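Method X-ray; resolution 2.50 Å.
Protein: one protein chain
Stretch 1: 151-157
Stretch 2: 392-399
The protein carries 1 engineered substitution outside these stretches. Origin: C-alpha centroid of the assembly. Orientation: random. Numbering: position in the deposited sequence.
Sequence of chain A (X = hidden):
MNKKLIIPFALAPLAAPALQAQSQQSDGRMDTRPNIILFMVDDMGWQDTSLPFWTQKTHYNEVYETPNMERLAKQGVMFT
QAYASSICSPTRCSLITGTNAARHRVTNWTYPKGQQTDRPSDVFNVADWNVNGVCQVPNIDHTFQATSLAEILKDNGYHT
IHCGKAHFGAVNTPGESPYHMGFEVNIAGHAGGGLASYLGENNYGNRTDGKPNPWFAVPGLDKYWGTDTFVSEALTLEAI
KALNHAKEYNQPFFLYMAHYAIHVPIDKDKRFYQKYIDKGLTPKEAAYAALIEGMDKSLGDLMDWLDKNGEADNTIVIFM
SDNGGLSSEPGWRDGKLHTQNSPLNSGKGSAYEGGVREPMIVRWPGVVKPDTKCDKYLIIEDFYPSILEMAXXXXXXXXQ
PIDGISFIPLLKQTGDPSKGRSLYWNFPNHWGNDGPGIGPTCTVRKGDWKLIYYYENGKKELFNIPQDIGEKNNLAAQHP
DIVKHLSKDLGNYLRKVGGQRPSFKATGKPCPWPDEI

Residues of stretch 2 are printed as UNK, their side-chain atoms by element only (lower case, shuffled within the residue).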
ATOM      1  N   GLU A 151       0.130  -9.836   2.422  1.00 22.33           N
ATOM      2  CA  GLU A 151      -1.022  -9.401   3.206  1.00 18.10           C
ATOM      3  C   GLU A 151      -1.036 -10.066   4.578  1.00 19.36           C
ATOM      4  O   GLU A 151      -1.335  -9.419   5.589  1.00 22.57           O
ATOM      5  CB  GLU A 151      -2.315  -9.710   2.449  1.00 19.47           C
ATOM      6  CG  GLU A 151      -3.560  -8.973   2.965  1.00 23.08           C
ATOM      7  CD  GLU A 151      -3.506  -7.456   2.705  1.00 22.98           C
ATOM      8  OE1 GLU A 151      -3.077  -7.054   1.595  1.00 21.59           O
ATOM      9  OE2 GLU A 151      -3.898  -6.672   3.607  1.00 24.53           O
ATOM     10  N   ILE A 152      -0.707 -11.357   4.638  1.00 16.60           N
ATOM     11  CA  ILE A 152      -0.773 -12.076   5.906  1.00 19.65           C
ATOM     12  C   ILE A 152       0.344 -11.623   6.836  1.00 21.20           C
ATOM     13  O   ILE A 152       0.131 -11.437   8.045  1.00 17.21           O
ATOM     14  CB  ILE A 152      -0.730 -13.594   5.660  1.00 16.51           C
ATOM     15  CG1 ILE A 152      -1.911 -14.035   4.796  1.00 15.90           C
ATOM     16  CG2 ILE A 152      -0.793 -14.330   6.966  1.00 19.98           C
ATOM     17  CD1 ILE A 152      -1.853 -15.506   4.477  1.00 17.66           C
ATOM     18  N   LEU A 153       1.551 -11.440   6.286  1.00 19.58           N
ATOM     19  CA  LEU A 153       2.636 -10.840   7.053  1.00 20.88           C
ATOM     20  C   LEU A 153       2.257  -9.440   7.525  1.00 19.54           C
ATOM     21  O   LEU A 153       2.403  -9.115   8.709  1.00 20.41           O
ATOM     22  CB  LEU A 153       3.920 -10.807   6.213  1.00 17.55           C
ATOM     23  CG  LEU A 153       4.556 -12.162   5.891  1.00 14.01           C
ATOM     24  CD1 LEU A 153       5.714 -12.023   4.916  1.00 18.11           C
ATOM     25  CD2 LEU A 153       5.021 -12.824   7.160  1.00 17.39           C
ATOM     26  N   LYS A 154       1.753  -8.600   6.611  1.00 21.42           N
ATOM     27  CA  LYS A 154       1.347  -7.240   6.967  1.00 22.41           C
ATOM     28  C   LYS A 154       0.300  -7.256   8.078  1.00 23.05           C
ATOM     29  O   LYS A 154       0.460  -6.590   9.110  1.00 21.38           O
ATOM     30  CB  LYS A 154       0.822  -6.515   5.723  1.00 22.91           C
ATOM     31  CG  LYS A 154       0.450  -5.028   5.891  1.00 19.89           C
ATOM     32  CD  LYS A 154      -0.507  -4.570   4.753  1.00 19.56           C
ATOM     33  CE  LYS A 154      -1.656  -3.671   5.281  1.00 32.60           C
ATOM     34  NZ  LYS A 154      -1.189  -2.513   6.195  1.00 28.35           N
ATOM     35  N   ASP A 155      -0.756  -8.057   7.906  1.00 22.24           N
ATOM     36  CA  ASP A 155      -1.838  -8.099   8.882  1.00 19.10           C
ATOM     37  C   ASP A 155      -1.405  -8.693  10.215  1.00 21.21           C
ATOM     38  O   ASP A 155      -2.104  -8.509  11.218  1.00 21.23           O
ATOM     39  CB  ASP A 155      -3.022  -8.888   8.319  1.00 20.34           C
ATOM     40  CG  ASP A 155      -3.635  -8.240   7.054  1.00 27.63           C
ATOM     41  OD1 ASP A 155      -3.537  -6.997   6.847  1.00 27.07           O
ATOM     42  OD2 ASP A 155      -4.226  -8.999   6.257  1.00 30.22           O
ATOM     43  N   ASN A 156      -0.269  -9.385  10.264  1.00 23.55           N
ATOM     44  CA  ASN A 156       0.255  -9.920  11.514  1.00 19.87           C
ATOM     45  C   ASN A 156       1.373  -9.069  12.106  1.00 21.46           C
ATOM     46  O   ASN A 156       2.058  -9.526  13.027  1.00 20.59           O
ATOM     47  CB  ASN A 156       0.748 -11.351  11.319  1.00 21.69           C
ATOM     48  CG  ASN A 156      -0.370 -12.361  11.398  1.00 22.37           C
ATOM     49  OD1 ASN A 156      -0.642 -12.923  12.461  1.00 20.13           O
ATOM     50  ND2 ASN A 156      -1.025 -12.607  10.267  1.00 18.40           N
ATOM     51  N   GLY A 157       1.586  -7.853  11.594  1.00 24.89           N
ATOM     52  CA  GLY A 157       2.490  -6.905  12.219  1.00 23.28           C
ATOM     53  C   GLY A 157       3.795  -6.650  11.500  1.00 16.93           C
ATOM     54  O   GLY A 157       4.592  -5.843  11.985  1.00 19.17           O
ATOM     55  N   UNK A 392       6.228 -16.776  12.562  1.00 23.13           N
ATOM     56  CA  UNK A 392       5.432 -17.178  13.716  1.00 24.11           C
ATOM     57  C   UNK A 392       3.985 -16.736  13.560  1.00 18.78           C
ATOM     58  O   UNK A 392       3.323 -16.368  14.531  1.00 26.35           O
ATOM     59  c   UNK A 392       6.035 -16.644  15.018  1.00 19.42           C
ATOM     60  n   UNK A 392       9.404 -16.180  16.435  1.00 15.67           N
ATOM     61  c   UNK A 392       7.496 -16.988  15.194  1.00 12.60           C
ATOM     62  o   UNK A 392       7.355 -15.880  17.312  1.00 25.02           O
ATOM     63  c   UNK A 392       8.084 -16.308  16.410  1.00 15.89           C
ATOM     64  N   UNK A 393       3.511 -16.726  12.320  1.00 19.51           N
ATOM     65  CA  UNK A 393       2.088 -16.591  12.045  1.00 22.21           C
ATOM     66  C   UNK A 393       1.459 -17.959  12.291  1.00 21.79           C
ATOM     67  O   UNK A 393       1.262 -18.746  11.356  1.00 22.17           O
ATOM     68  c   UNK A 393       1.842 -16.079  10.613  1.00 19.73           C
ATOM     69  c   UNK A 393       2.687 -14.836  10.367  1.00 20.59           C
ATOM     70  c   UNK A 393       0.360 -15.762  10.386  1.00 21.74           C
ATOM     71  N   UNK A 394       1.156 -18.258  13.558  1.00 24.83           N
ATOM     72  CA  UNK A 394       0.781 -19.624  13.915  1.00 25.16           C
ATOM     73  C   UNK A 394      -0.596 -20.010  13.396  1.00 20.23           C
ATOM     74  O   UNK A 394      -0.890 -21.202  13.310  1.00 24.17           O
ATOM     75  n   UNK A 394       4.932 -20.375  16.847  1.00 44.74           N
ATOM     76  c   UNK A 394       0.893 -19.838  15.445  1.00 17.12           C
ATOM     77  c   UNK A 394       2.360 -19.748  15.918  1.00 31.28           C
ATOM     78  c   UNK A 394       3.958 -19.891  17.906  1.00 48.27           C
ATOM     79  c   UNK A 394       2.560 -19.443  17.403  1.00 42.22           C
ATOM     80  N   UNK A 395      -1.444 -19.049  13.049  1.00 22.34           N
ATOM     81  CA  UNK A 395      -2.758 -19.366  12.488  1.00 23.14           C
ATOM     82  C   UNK A 395      -3.136 -18.302  11.462  1.00 22.61           C
ATOM     83  O   UNK A 395      -2.845 -17.113  11.653  1.00 20.01           O
ATOM     84  c   UNK A 395      -3.483 -17.612  15.352  1.00 18.86           C
ATOM     85  n   UNK A 395      -4.090 -16.404  15.587  1.00 27.30           N
ATOM     86  c   UNK A 395      -5.050 -16.222  14.693  1.00 24.08           C
ATOM     87  c   UNK A 395      -3.854 -19.456  13.562  1.00 16.99           C
ATOM     88  c   UNK A 395      -4.100 -18.165  14.277  1.00 23.61           C
ATOM     89  n   UNK A 395      -5.075 -17.269  13.887  1.00 19.86           N
ATOM     90  N   UNK A 396      -3.780 -18.739  10.376  1.00 21.88           N
ATOM     91  CA  UNK A 396      -4.244 -17.856   9.317  1.00 20.72           C
ATOM     92  C   UNK A 396      -5.250 -18.599   8.454  1.00 22.99           C
ATOM     93  O   UNK A 396      -5.307 -19.834   8.454  1.00 18.85           O
ATOM     94  c   UNK A 396      -2.374 -18.925   6.601  1.00 18.26           C
ATOM     95  c   UNK A 396      -1.059 -18.836   8.594  1.00 21.14           C
ATOM     96  c   UNK A 396      -3.085 -17.334   8.454  1.00 17.49           C
ATOM     97  c   UNK A 396      -0.418 -20.295   6.839  1.00 21.09           C
ATOM     98  c   UNK A 396      -2.167 -18.397   7.874  1.00 20.52           C
ATOM     99  c   UNK A 396      -0.203 -19.776   8.089  1.00 17.89           C
ATOM    100  o   UNK A 396       0.473 -21.229   6.380  1.00 18.23           O
ATOM    101  c   UNK A 396      -1.506 -19.879   6.078  1.00 18.52           C
ATOM    102  N   UNK A 397      -6.041 -17.817   7.718  1.00 23.08           N
ATOM    103  CA  UNK A 397      -7.009 -18.300   6.751  1.00 22.30           C
ATOM    104  C   UNK A 397      -6.713 -17.694   5.384  1.00 26.00           C
ATOM    105  O   UNK A 397      -6.204 -16.575   5.279  1.00 25.07           O
ATOM    106  c   UNK A 397     -10.086 -18.953   8.674  1.00 44.80           C
ATOM    107  c   UNK A 397      -8.429 -17.922   7.154  1.00 25.27           C
ATOM    108  c   UNK A 397      -8.779 -18.175   8.602  1.00 31.86           C
ATOM    109  n   UNK A 397     -11.105 -20.964   9.707  1.00 42.38           N
ATOM    110  c   UNK A 397     -10.169 -19.827   9.906  1.00 52.71           C
ATOM    111  N   UNK A 398      -7.070 -18.429   4.334  1.00 20.19           N
ATOM    112  CA  UNK A 398      -6.824 -18.013   2.964  1.00 17.49           C
ATOM    113  C   UNK A 398      -8.064 -18.310   2.132  1.00 21.07           C
ATOM    114  O   UNK A 398      -8.787 -19.266   2.415  1.00 19.18           O
ATOM    115  c   UNK A 398      -4.314 -18.277   3.028  1.00 24.35           C
ATOM    116  o   UNK A 398      -5.749 -20.156   2.677  1.00 23.68           O
ATOM    117  c   UNK A 398      -5.611 -18.759   2.389  1.00 21.62           C
ATOM    118  N   UNK A 399      -8.313 -17.495   1.097  1.00 21.66           N
ATOM    119  CA  UNK A 399      -9.432 -17.810   0.204  1.00 18.19           C
ATOM    120  C   UNK A 399      -9.126 -19.037  -0.642  1.00 18.47           C
ATOM    121  O   UNK A 399     -10.041 -19.777  -1.018  1.00 24.42           O
ATOM    122  c   UNK A 399      -8.663 -16.223  -1.633  1.00 19.47           C
ATOM    123  c   UNK A 399      -9.813 -16.614  -0.698  1.00 25.46           C
ATOM    124  c   UNK A 399     -10.287 -15.414   0.143  1.00 13.62           C
TER
HETATM  125  O   HOH W   1      -3.320 -14.624  10.273  1.00 17.30           O
HETATM  126  O   HOH W   2      -1.817 -15.231  13.352  1.00 20.55           O

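Position 392 has five side-chain atoms beyond the backbone: three carbons in a row, the third bearing one oxygen and one nitrogen. The side chain is out of reach of stretch 1. It is Gln 392, the first residue after a helix, with positive phi in a Schellman motif.

Position 393 has three carbons, one carrying the other two. The fork is short and wholly apolar. The CA-to-CB bond points toward stretch 1, and the fork lies against Ile 152, Leu 153 and Asn 156. This is Val 393. Its CG1 is 3.9 Å from Ile 152 CG2 and 3.4 Å from Asn 156 ND2. Its CG2 is 4.4 Å from Leu 153 CD2.

Position 394 has four carbons in a row ending in nitrogen. CA-to-CB points away from stretch 1, and nothing there is touched. It is Lys 394, exposed and in contact with a crystal neighbour.

Position 395 has one carbon, then a five-membered ring of three carbons and two nitrogens. Only an imidazole fits. It is His 395. The ring makes no contact with stretch 1, but the backbone O takes part through water.

Position 396 has one carbon, then a six-carbon ring bearing one oxygen. The phenol identifies Tyr 396. Its CB points toward stretch 1, and CD2 is 4.1 Å from Ile 152 CD1, which approaches the ring obliquely.

Position 397 is again four carbons in a row ending in nitrogen. Its CA-to-CB bond points away, and it makes no contact with stretch 1. It is Lys 397.

Position 398 has one carbon carrying one oxygen and one carbon. This is Thr 398. Its CG2 lies 4.0 Å from Ile 152 CD1.

Position 399 has one carbon carrying two others, as at 393, but it is exposed and out of reach. It is Val 399.

The contact is small, burying 240 Å² in total. Ile 152 is its centre: CG2 meets Val 393, and CD1 reaches Tyr 396 and Thr 398. No direct hydrogen bond crosses between the stretches. Asn 156, just past the helix end, turns its amide back: ND2 donates to Ile 152 O at 2.8 Å, nearly straight at 164°. Two waters then link this amide to the other backbone. Water 1 accepts from Asn 156 ND2 (3.1 Å) and donates to His 395 O (2.9 Å). Water 2 donates to Asn 156 OD1 and to His 395 O, both at 2.7 Å. Apolar packing is thus flanked by a water-mediated polar link.

Stretch 2 (392-399) QVKHYKTV
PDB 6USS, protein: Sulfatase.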